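Local structure of beta-n-acetylhexosaminidase (Streptococcus pneumoniae, 4AZH) at residues I248-K253 / Y271-T276. The protein is a family 20 glycoside hydrolase module of pneumococcal StrH that probably removes terminal beta-linked N-acetylglucosamine residues from glycans. Residues are numbered along the deposited sequence; the frame is centred on the assembly and turned at random.
Sequences ISYWSK and YKFLNT. With LOG (N-acetylglucosaminono-1,5-lactone (Z)-oxime), chain E.
S249 and T276 meet through their hydroxyls near the C-terminal ends of two neighbouring parallel strands of the TIM barrel. S249 OG donates to T276 OG1 at 2.6 Å. T276 OG1 in turn donates to L274 O at 2.9 Å, which makes a short relay back into the backbone. L274 O also accepts from Y250 N at 3.2 Å, and its two donors come from opposite faces of the carbonyl plane. The S249 torsion (chi1 168°) sets OG anti to the backbone N, where it meets the T276 hydroxyl.

The strands 247-250 and 272-275 run in parallel register, I248 beside F273 and S249 beside L274. I248 N binds K272 O, L274 N binds I248 O, and T276 N binds Y250 O at 2.8 Å. On the face bearing I248, Y250 and F273, the latter two rest on L266 of helix 263-268, part of the crossover between the strands. There the F273 ring lies alongside I248, with CD1 3.8 Å from I248 CB. The Y250 and F273 rings sit obliquely, their planes 83° apart. I248 CG1 packs against Y271 CD1 at 3.5 Å, and I248 CD1 lies over one face of the Y271 ring. Y250 OH bonds to A261 O and Y271 OH to D243 O.

Just past the strand end, W251 turns its indole into the ligand pocket, one face toward the bound lactone oxime. D230 OD1 accepts from its NE1. A water donates to both Y250 O and N275 OD1, the latter at 2.8 Å.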
ATOM      1  N   ILE A 248       5.046 -10.816  -1.907  1.00  8.43           N
ATOM      2  CA  ILE A 248       4.799 -10.951  -0.471  1.00  8.49           C
ATOM      3  C   ILE A 248       5.251  -9.735   0.316  1.00  8.33           C
ATOM      4  O   ILE A 248       6.434  -9.484   0.412  1.00  8.53           O
ATOM      5  CB  ILE A 248       5.528 -12.178   0.077  1.00  8.41           C
ATOM      6  CG1 ILE A 248       4.985 -13.449  -0.590  1.00  8.65           C
ATOM      7  CG2 ILE A 248       5.339 -12.275   1.571  1.00  8.37           C
ATOM      8  CD1 ILE A 248       3.546 -13.765  -0.200  1.00  8.94           C
ATOM      9  N   SER A 249       4.307  -8.973   0.858  1.00  8.29           N
ATOM     10  CA  SER A 249       4.631  -7.870   1.797  1.00  7.90           C
ATOM     11  C   SER A 249       4.902  -8.476   3.189  1.00  7.77           C
ATOM     12  O   SER A 249       3.965  -8.881   3.895  1.00  7.70           O
ATOM     13  CB  SER A 249       3.503  -6.824   1.832  1.00  7.82           C
ATOM     14  OG  SER A 249       3.635  -5.899   2.920  1.00  7.80           O
ATOM     15  N   TYR A 250       6.189  -8.546   3.564  1.00  7.75           N
ATOM     16  CA  TYR A 250       6.665  -9.280   4.760  1.00  7.64           C
ATOM     17  C   TYR A 250       6.950  -8.318   5.904  1.00  7.83           C
ATOM     18  O   TYR A 250       7.818  -7.429   5.795  1.00  7.40           O
ATOM     19  CB  TYR A 250       7.932 -10.125   4.464  1.00  7.41           C
ATOM     20  CG  TYR A 250       8.128 -11.259   5.477  1.00  7.45           C
ATOM     21  CD1 TYR A 250       8.597 -10.997   6.779  1.00  7.35           C
ATOM     22  CD2 TYR A 250       7.828 -12.591   5.142  1.00  7.25           C
ATOM     23  CE1 TYR A 250       8.729 -12.016   7.724  1.00  7.29           C
ATOM     24  CE2 TYR A 250       7.974 -13.622   6.075  1.00  7.25           C
ATOM     25  CZ  TYR A 250       8.429 -13.325   7.362  1.00  7.30           C
ATOM     26  OH  TYR A 250       8.575 -14.328   8.276  1.00  7.33           O
ATOM     27  N   TRP A 251       6.236  -8.512   7.009  1.00  8.23           N
ATOM     28  CA  TRP A 251       6.343  -7.578   8.123  1.00  8.74           C
ATOM     29  C   TRP A 251       6.847  -8.156   9.444  1.00  9.03           C
ATOM     30  O   TRP A 251       7.309  -7.387  10.311  1.00  8.87           O
ATOM     31  CB  TRP A 251       5.027  -6.822   8.299  1.00  9.21           C
ATOM     32  CG  TRP A 251       3.971  -7.714   8.859  1.00  9.52           C
ATOM     33  CD1 TRP A 251       3.121  -8.563   8.167  1.00  9.61           C
ATOM     34  CD2 TRP A 251       3.669  -7.920  10.279  1.00  9.91           C
ATOM     35  NE1 TRP A 251       2.328  -9.267   9.042  1.00 10.19           N
ATOM     36  CE2 TRP A 251       2.606  -8.920  10.329  1.00  9.99           C
ATOM     37  CE3 TRP A 251       4.163  -7.388  11.478  1.00 10.03           C
ATOM     38  CZ2 TRP A 251       2.063  -9.362  11.533  1.00 10.01           C
ATOM     39  CZ3 TRP A 251       3.602  -7.840  12.685  1.00 10.36           C
ATOM     40  CH2 TRP A 251       2.572  -8.804  12.706  1.00 10.07           C
ATOM     41  N   SER A 252       6.776  -9.490   9.599  1.00  8.95           N
ATOM     42  CA  SER A 252       7.122 -10.201  10.851  1.00  9.22           C
ATOM     43  C   SER A 252       6.962 -11.695  10.692  1.00  9.24           C
ATOM     44  O   SER A 252       6.143 -12.163   9.880  1.00  9.43           O
ATOM     45  CB  SER A 252       6.223  -9.759  12.027  1.00  9.44           C
ATOM     46  OG  SER A 252       6.280 -10.654  13.138  1.00  9.77           O
ATOM     47  N   LYS A 253       7.694 -12.448  11.502  1.00  9.33           N
ATOM     48  CA  LYS A 253       7.519 -13.912  11.543  1.00  9.46           C
ATOM     49  C   LYS A 253       6.500 -14.327  12.624  1.00  9.60           C
ATOM     50  O   LYS A 253       6.264 -15.506  12.855  1.00  9.19           O
ATOM     51  CB  LYS A 253       8.860 -14.631  11.733  1.00  9.04           C
ATOM     52  CG  LYS A 253       8.740 -16.125  11.466  1.00  9.38           C
ATOM     53  CD  LYS A 253      10.066 -16.859  11.448  1.00  9.34           C
ATOM     54  CE  LYS A 253      10.720 -16.929  12.821  1.00  9.67           C
ATOM     55  NZ  LYS A 253      12.055 -17.511  12.538  1.00 10.20           N
ATOM     56  N   TYR A 271       9.438 -16.680  -3.722  1.00 13.64           N
ATOM     57  CA  TYR A 271       8.714 -15.413  -3.580  1.00 13.79           C
ATOM     58  C   TYR A 271       9.606 -14.206  -3.628  1.00 14.42           C
ATOM     59  O   TYR A 271      10.735 -14.251  -3.170  1.00 16.36           O
ATOM     60  CB  TYR A 271       7.881 -15.378  -2.293  1.00 13.26           C
ATOM     61  CG  TYR A 271       6.635 -16.238  -2.342  1.00 13.05           C
ATOM     62  CD1 TYR A 271       5.516 -15.838  -3.081  1.00 12.90           C
ATOM     63  CD2 TYR A 271       6.590 -17.455  -1.679  1.00 12.62           C
ATOM     64  CE1 TYR A 271       4.379 -16.614  -3.136  1.00 12.82           C
ATOM     65  CE2 TYR A 271       5.467 -18.244  -1.725  1.00 13.16           C
ATOM     66  CZ  TYR A 271       4.359 -17.824  -2.458  1.00 13.43           C
ATOM     67  OH  TYR A 271       3.235 -18.617  -2.498  1.00 13.28           O
ATOM     68  N   LYS A 272       9.107 -13.121  -4.189  1.00 14.78           N
ATOM     69  CA  LYS A 272       9.802 -11.837  -4.076  1.00 15.23           C
ATOM     70  C   LYS A 272       9.158 -11.115  -2.886  1.00 13.42           C
ATOM     71  O   LYS A 272       7.955 -11.277  -2.638  1.00 12.95           O
ATOM     72  CB  LYS A 272       9.649 -10.964  -5.355  1.00 17.72           C
ATOM     73  CG  LYS A 272       9.585 -11.677  -6.719  1.00 20.43           C
ATOM     74  CD  LYS A 272       9.134 -10.738  -7.856  1.00 22.76           C
ATOM     75  CE  LYS A 272       7.618 -10.449  -7.844  1.00 24.87           C
ATOM     76  NZ  LYS A 272       6.769 -11.647  -8.203  1.00 27.46           N
ATOM     77  N   PHE A 273       9.946 -10.322  -2.161  1.00 11.37           N
ATOM     78  CA  PHE A 273       9.405  -9.588  -1.031  1.00 10.69           C
ATOM     79  C   PHE A 273       9.357  -8.084  -1.254  1.00  9.67           C
ATOM     80  O   PHE A 273      10.248  -7.484  -1.867  1.00  9.47           O
ATOM     81  CB  PHE A 273      10.214  -9.851   0.254  1.00 10.66           C
ATOM     82  CG  PHE A 273      10.340 -11.295   0.615  1.00 10.64           C
ATOM     83  CD1 PHE A 273       9.240 -12.014   1.080  1.00 10.62           C
ATOM     84  CD2 PHE A 273      11.574 -11.935   0.531  1.00 10.70           C
ATOM     85  CE1 PHE A 273       9.364 -13.352   1.422  1.00 10.66           C
ATOM     86  CE2 PHE A 273      11.704 -13.280   0.886  1.00 10.73           C
ATOM     87  CZ  PHE A 273      10.597 -13.982   1.332  1.00 10.45           C
ATOM     88  N   LEU A 274       8.316  -7.477  -0.722  1.00  9.03           N
ATOM     89  CA  LEU A 274       8.358  -6.049  -0.452  1.00  8.58           C
ATOM     90  C   LEU A 274       8.601  -5.999   1.046  1.00  8.37           C
ATOM     91  O   LEU A 274       7.721  -6.386   1.828  1.00  8.46           O
ATOM     92  CB  LEU A 274       7.045  -5.358  -0.837  1.00  8.43           C
ATOM     93  CG  LEU A 274       6.972  -3.879  -0.421  1.00  8.20           C
ATOM     94  CD1 LEU A 274       8.026  -3.076  -1.170  1.00  8.04           C
ATOM     95  CD2 LEU A 274       5.588  -3.390  -0.790  1.00  8.02           C
ATOM     96  N   ASN A 275       9.798  -5.587   1.447  1.00  8.01           N
ATOM     97  CA  ASN A 275      10.173  -5.560   2.857  1.00  7.92           C
ATOM     98  C   ASN A 275       9.352  -4.529   3.670  1.00  7.90           C
ATOM     99  O   ASN A 275       9.630  -3.311   3.651  1.00  8.12           O
ATOM    100  CB  ASN A 275      11.672  -5.265   2.962  1.00  7.91           C
ATOM    101  CG  ASN A 275      12.179  -5.250   4.401  1.00  7.98           C
ATOM    102  OD1 ASN A 275      11.508  -5.725   5.340  1.00  7.99           O
ATOM    103  ND2 ASN A 275      13.394  -4.729   4.578  1.00  7.86           N
ATOM    104  N   THR A 276       8.353  -5.028   4.384  1.00  7.61           N
ATOM    105  CA  THR A 276       7.399  -4.202   5.149  1.00  7.49           C
ATOM    106  C   THR A 276       7.611  -4.427   6.660  1.00  7.40           C
ATOM    107  O   THR A 276       6.672  -4.719   7.410  1.00  6.92           O
ATOM    108  CB  THR A 276       5.967  -4.592   4.746  1.00  7.50           C
ATOM    109  OG1 THR A 276       5.919  -4.726   3.318  1.00  7.61           O
ATOM    110  CG2 THR A 276       4.909  -3.518   5.214  1.00  7.34           C
TER
HETATM  111  C2  LOG E2044      -1.906  -5.521  11.189  1.00  8.90           C
HETATM  112  C3  LOG E2044      -2.380  -4.102  10.881  1.00  8.66           C
HETATM  113  C4  LOG E2044      -2.196  -3.265  12.128  1.00  8.49           C
HETATM  114  C5  LOG E2044      -0.705  -3.222  12.436  1.00  8.54           C
HETATM  115  C6  LOG E2044      -0.439  -2.204  13.566  1.00  8.56           C
HETATM  116  C7  LOG E2044      -0.320  -5.940   9.323  1.00  9.28           C
HETATM  117  C8  LOG E2044      -0.096  -6.597   7.964  1.00  8.94           C
HETATM  118  N2  LOG E2044      -1.526  -6.189   9.920  1.00  9.09           N
HETATM  119  O1  LOG E2044       0.726  -6.822  13.106  0.80 10.87           O
HETATM  120  O3  LOG E2044      -3.791  -4.078  10.399  1.00  8.60           O
HETATM  121  O4  LOG E2044      -2.612  -1.946  11.885  1.00  8.53           O
HETATM  122  O5  LOG E2044      -0.284  -4.493  12.809  1.00  8.35           O
HETATM  123  O6  LOG E2044      -0.890  -2.693  14.806  1.00  8.54           O
HETATM  124  C1  LOG E2044      -0.795  -5.563  12.092  1.00  9.06           C
HETATM  125  O7  LOG E2044       0.584  -5.280   9.837  1.00  9.21           O
HETATM  126  N1  LOG E2044      -0.315  -6.752  12.264  1.00  9.43           N
HETATM  127  O   HOH W   1      10.160  -7.606   6.957  1.00  9.03           O